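Local coordinates for protein quinoline 2-oxidoreductase large subunit (Pseudomonas putida, PDB 1T3Q) that probably oxidises quinoline at its C2 position, as the molybdenum-cofactor-bearing large subunit of a molybdenum hydroxylase of the xanthine dehydrogenase family, at residues B[283-295]-B[695-708]. Numbering follows the deposited sequence.
Sequences EDRQENFLGATHA and VIYDDFGQLVTTTL
A capped helix packs here against an irregular hairpin-like loop: Gln286, Phe289 and Leu290 of helix 285-291, with His294 just beyond, meet 695-708, the loop that follows helix 672-692. The clearest polar evidence is Gln286 NE2 donating to Thr706 O at 2.7 Å, with an N-H...O angle of 151° and the donor somewhat tilted from the carbonyl plane. A bend at chi2 (57°) folds the glutamine chain back so that its amide reaches this carbonyl, and Gln286 CA adds a C-H...O contact to the same oxygen. A water accepts from Leu708 N and, weakly, from Gln286 NE2.

The Phe289 side chain packs against the Thr705-Thr706 backbone, with CD1 3.3 Å from Thr706 O and CB near Thr705 O, and Leu708 CD1 meets its ring edge in plane, 4.0 Å from CZ. Thr705 O, buried here, has no polar partner in the model. Leu290 CD2 presses on Leu703 CD1 at 3.5 Å, tighter than usual for two carbons, while Thr706 CG2 flanks Leu290 CG.

At the far end, Val695 CG1 sits over one face of the His294 imidazole, 3.5 Å from its centroid and 16° off the normal, a CH-pi contact. Tyr697 approaches the rim of that ring, and His294 NE2 to Tyr697 OH (3.3 Å) is only a weak hydrogen bond. The phenol has firmer partners: it bonds Cys365 N, and a water accepts from Tyr697 OH at 2.6 Å and donates to Leu290 O.

Asp284 and Glu287 form a capping box at the helix start. Arg285 NH2 hydrogen-bonds Gly47 O of the small subunit, and Thr707 packs on Phe42 of the medium subunit. The arrangement is helix-to-loop packing between the two molybdopterin cofactor-binding family regions of a xanthine dehydrogenase-family large subunit, where three subunits meet.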
# COMPACT_ATOMS: atom_id res chain seq x y z
N GLU B 283 17.35 11.64 4.53
CA GLU B 283 18.51 12.46 4.86
C GLU B 283 18.15 13.86 5.32
O GLU B 283 17.08 14.37 4.98
CB GLU B 283 19.45 12.54 3.66
CG GLU B 283 19.11 13.65 2.68
CD GLU B 283 19.99 13.63 1.44
OE1 GLU B 283 21.14 13.15 1.53
OE2 GLU B 283 19.53 14.12 0.39
N ASP B 284 19.04 14.47 6.10
CA ASP B 284 18.80 15.83 6.57
C ASP B 284 19.46 16.81 5.60
O ASP B 284 20.14 16.40 4.66
CB ASP B 284 19.31 16.02 8.00
CG ASP B 284 20.81 15.78 8.15
OD1 ASP B 284 21.20 15.24 9.20
OD2 ASP B 284 21.59 16.16 7.25
N ARG B 285 19.26 18.11 5.82
CA ARG B 285 19.80 19.12 4.92
C ARG B 285 21.33 19.08 4.76
O ARG B 285 21.84 19.30 3.67
CB ARG B 285 19.36 20.51 5.37
CG ARG B 285 19.80 21.64 4.43
CD ARG B 285 19.32 21.42 3.00
NE ARG B 285 17.87 21.23 2.91
CZ ARG B 285 17.23 20.98 1.77
NH1 ARG B 285 17.90 20.89 0.62
NH2 ARG B 285 15.91 20.83 1.77
N GLN B 286 22.05 18.80 5.84
CA GLN B 286 23.50 18.74 5.77
C GLN B 286 23.96 17.60 4.88
O GLN B 286 24.90 17.76 4.10
CB GLN B 286 24.10 18.58 7.18
CG GLN B 286 24.05 19.87 7.97
CD GLN B 286 22.65 20.42 8.09
OE1 GLN B 286 21.79 19.80 8.73
NE2 GLN B 286 22.39 21.58 7.48
N GLU B 287 23.30 16.45 4.98
CA GLU B 287 23.65 15.30 4.16
C GLU B 287 23.37 15.59 2.69
O GLU B 287 24.07 15.08 1.80
CB GLU B 287 22.87 14.07 4.60
CG GLU B 287 23.08 13.71 6.07
CD GLU B 287 22.28 12.50 6.47
OE1 GLU B 287 22.87 11.40 6.54
OE2 GLU B 287 21.06 12.64 6.71
N ASN B 288 22.36 16.41 2.41
CA ASN B 288 22.06 16.74 1.02
C ASN B 288 23.22 17.54 0.43
O ASN B 288 23.57 17.37 -0.73
CB ASN B 288 20.76 17.54 0.89
CG ASN B 288 20.24 17.57 -0.53
OD1 ASN B 288 19.63 16.60 -1.01
ND2 ASN B 288 20.49 18.67 -1.22
N PHE B 289 23.81 18.42 1.23
CA PHE B 289 24.95 19.20 0.76
C PHE B 289 26.21 18.33 0.71
O PHE B 289 27.00 18.43 -0.22
CB PHE B 289 25.20 20.41 1.67
CG PHE B 289 24.27 21.56 1.41
CD1 PHE B 289 23.40 22.00 2.41
CD2 PHE B 289 24.25 22.19 0.18
CE1 PHE B 289 22.51 23.05 2.17
CE2 PHE B 289 23.36 23.25 -0.08
CZ PHE B 289 22.49 23.67 0.92
N LEU B 290 26.37 17.47 1.71
CA LEU B 290 27.55 16.60 1.81
C LEU B 290 27.63 15.40 0.87
O LEU B 290 28.66 15.18 0.23
CB LEU B 290 27.69 16.06 3.23
CG LEU B 290 28.25 16.97 4.32
CD1 LEU B 290 27.97 16.36 5.69
CD2 LEU B 290 29.74 17.17 4.10
N GLY B 291 26.55 14.63 0.79
CA GLY B 291 26.57 13.43 -0.01
C GLY B 291 25.68 13.22 -1.22
O GLY B 291 25.52 12.08 -1.66
N ALA B 292 25.06 14.27 -1.74
CA ALA B 292 24.24 14.11 -2.93
C ALA B 292 25.23 14.41 -4.05
O ALA B 292 26.30 13.81 -4.11
CB ALA B 292 23.10 15.12 -2.93
N THR B 293 24.88 15.31 -4.95
CA THR B 293 25.78 15.70 -6.02
C THR B 293 25.77 17.22 -6.06
O THR B 293 24.86 17.84 -5.50
CB THR B 293 25.32 15.18 -7.41
OG1 THR B 293 23.94 15.54 -7.62
CG2 THR B 293 25.46 13.67 -7.50
N HIS B 294 26.79 17.82 -6.67
CA HIS B 294 26.84 19.26 -6.83
C HIS B 294 26.86 19.40 -8.33
O HIS B 294 27.00 18.40 -9.04
CB HIS B 294 28.12 19.88 -6.25
CG HIS B 294 28.29 19.69 -4.78
ND1 HIS B 294 27.24 19.78 -3.88
CD2 HIS B 294 29.39 19.42 -4.04
CE1 HIS B 294 27.69 19.57 -2.66
NE2 HIS B 294 28.99 19.35 -2.72
N ALA B 295 26.74 20.61 -8.84
CA ALA B 295 26.74 20.79 -10.28
C ALA B 295 27.24 22.16 -10.70
O ALA B 295 27.51 23.02 -9.86
CB ALA B 295 25.33 20.58 -10.81
N VAL B 695 28.36 26.29 -3.38
CA VAL B 695 28.76 25.22 -2.47
C VAL B 695 30.27 25.42 -2.47
O VAL B 695 30.91 25.42 -3.52
CB VAL B 695 28.41 23.83 -3.05
CG1 VAL B 695 29.19 22.74 -2.33
CG2 VAL B 695 26.91 23.58 -2.91
N ILE B 696 30.85 25.62 -1.29
CA ILE B 696 32.27 25.90 -1.21
C ILE B 696 33.14 24.87 -0.49
O ILE B 696 32.86 24.48 0.65
CB ILE B 696 32.52 27.27 -0.54
CG1 ILE B 696 31.74 28.36 -1.27
CG2 ILE B 696 34.02 27.59 -0.53
CD1 ILE B 696 31.82 29.72 -0.61
N TYR B 697 34.20 24.45 -1.17
CA TYR B 697 35.18 23.53 -0.60
C TYR B 697 36.42 24.40 -0.38
O TYR B 697 36.81 25.16 -1.27
CB TYR B 697 35.54 22.40 -1.57
CG TYR B 697 34.55 21.26 -1.64
CD1 TYR B 697 33.53 21.24 -2.60
CD2 TYR B 697 34.65 20.18 -0.76
CE1 TYR B 697 32.65 20.17 -2.69
CE2 TYR B 697 33.76 19.10 -0.84
CZ TYR B 697 32.77 19.10 -1.81
OH TYR B 697 31.90 18.04 -1.89
N ASP B 698 37.04 24.32 0.80
CA ASP B 698 38.21 25.14 1.05
C ASP B 698 39.47 24.49 0.51
O ASP B 698 39.42 23.44 -0.11
CB ASP B 698 38.38 25.44 2.55
CG ASP B 698 38.61 24.19 3.38
OD1 ASP B 698 39.10 23.17 2.84
OD2 ASP B 698 38.33 24.24 4.60
N ASP B 699 40.61 25.12 0.77
CA ASP B 699 41.90 24.62 0.28
C ASP B 699 42.30 23.24 0.81
O ASP B 699 43.28 22.67 0.33
CB ASP B 699 43.00 25.64 0.61
CG ASP B 699 42.86 26.92 -0.18
OD1 ASP B 699 43.54 27.91 0.16
OD2 ASP B 699 42.07 26.94 -1.15
N PHE B 700 41.55 22.71 1.77
CA PHE B 700 41.89 21.40 2.31
C PHE B 700 40.87 20.33 1.94
O PHE B 700 41.01 19.17 2.31
CB PHE B 700 42.03 21.48 3.83
CG PHE B 700 43.01 22.51 4.29
CD1 PHE B 700 42.61 23.84 4.45
CD2 PHE B 700 44.34 22.18 4.50
CE1 PHE B 700 43.53 24.82 4.82
CE2 PHE B 700 45.27 23.15 4.87
CZ PHE B 700 44.86 24.47 5.03
N GLY B 701 39.84 20.74 1.20
CA GLY B 701 38.82 19.79 0.79
C GLY B 701 37.65 19.71 1.74
O GLY B 701 36.79 18.85 1.59
N GLN B 702 37.60 20.59 2.73
CA GLN B 702 36.48 20.59 3.66
C GLN B 702 35.31 21.31 3.01
O GLN B 702 35.50 22.30 2.29
CB GLN B 702 36.86 21.28 4.98
CG GLN B 702 37.90 20.54 5.80
CD GLN B 702 37.40 19.20 6.29
OE1 GLN B 702 38.12 18.19 6.21
NE2 GLN B 702 36.19 19.17 6.82
N LEU B 703 34.10 20.81 3.24
CA LEU B 703 32.91 21.43 2.69
C LEU B 703 32.49 22.48 3.73
O LEU B 703 32.00 22.14 4.81
CB LEU B 703 31.80 20.39 2.54
CG LEU B 703 30.79 20.53 1.39
CD1 LEU B 703 29.56 19.71 1.75
CD2 LEU B 703 30.41 21.98 1.17
N VAL B 704 32.67 23.75 3.40
CA VAL B 704 32.33 24.82 4.33
C VAL B 704 30.88 25.28 4.26
O VAL B 704 30.42 26.03 5.11
CB VAL B 704 33.26 26.04 4.14
CG1 VAL B 704 34.71 25.59 4.22
CG2 VAL B 704 33.00 26.69 2.80
N THR B 705 30.15 24.82 3.25
CA THR B 705 28.74 25.19 3.10
C THR B 705 27.87 23.95 3.24
O THR B 705 27.74 23.15 2.31
CB THR B 705 28.47 25.85 1.73
OG1 THR B 705 28.91 24.98 0.68
CG2 THR B 705 29.21 27.18 1.61
N THR B 706 27.26 23.77 4.41
CA THR B 706 26.40 22.61 4.65
C THR B 706 25.05 23.00 5.25
O THR B 706 24.28 22.12 5.64
CB THR B 706 27.07 21.58 5.59
OG1 THR B 706 27.43 22.21 6.82
CG2 THR B 706 28.33 20.99 4.95
N THR B 707 24.76 24.29 5.32
CA THR B 707 23.49 24.75 5.88
C THR B 707 22.86 25.84 5.02
O THR B 707 23.53 26.47 4.21
CB THR B 707 23.66 25.31 7.30
OG1 THR B 707 24.33 26.57 7.23
CG2 THR B 707 24.49 24.36 8.16
N LEU B 708 21.56 26.07 5.23
CA LEU B 708 20.84 27.10 4.49
C LEU B 708 21.25 28.49 4.96
O LEU B 708 20.81 29.50 4.41
CB LEU B 708 19.34 26.89 4.66
CG LEU B 708 18.54 26.36 3.46
CD1 LEU B 708 19.35 25.42 2.60
CD2 LEU B 708 17.29 25.68 3.97
O HOH W 1 20.12 24.00 7.22
O HOH W 2 31.07 16.83 0.23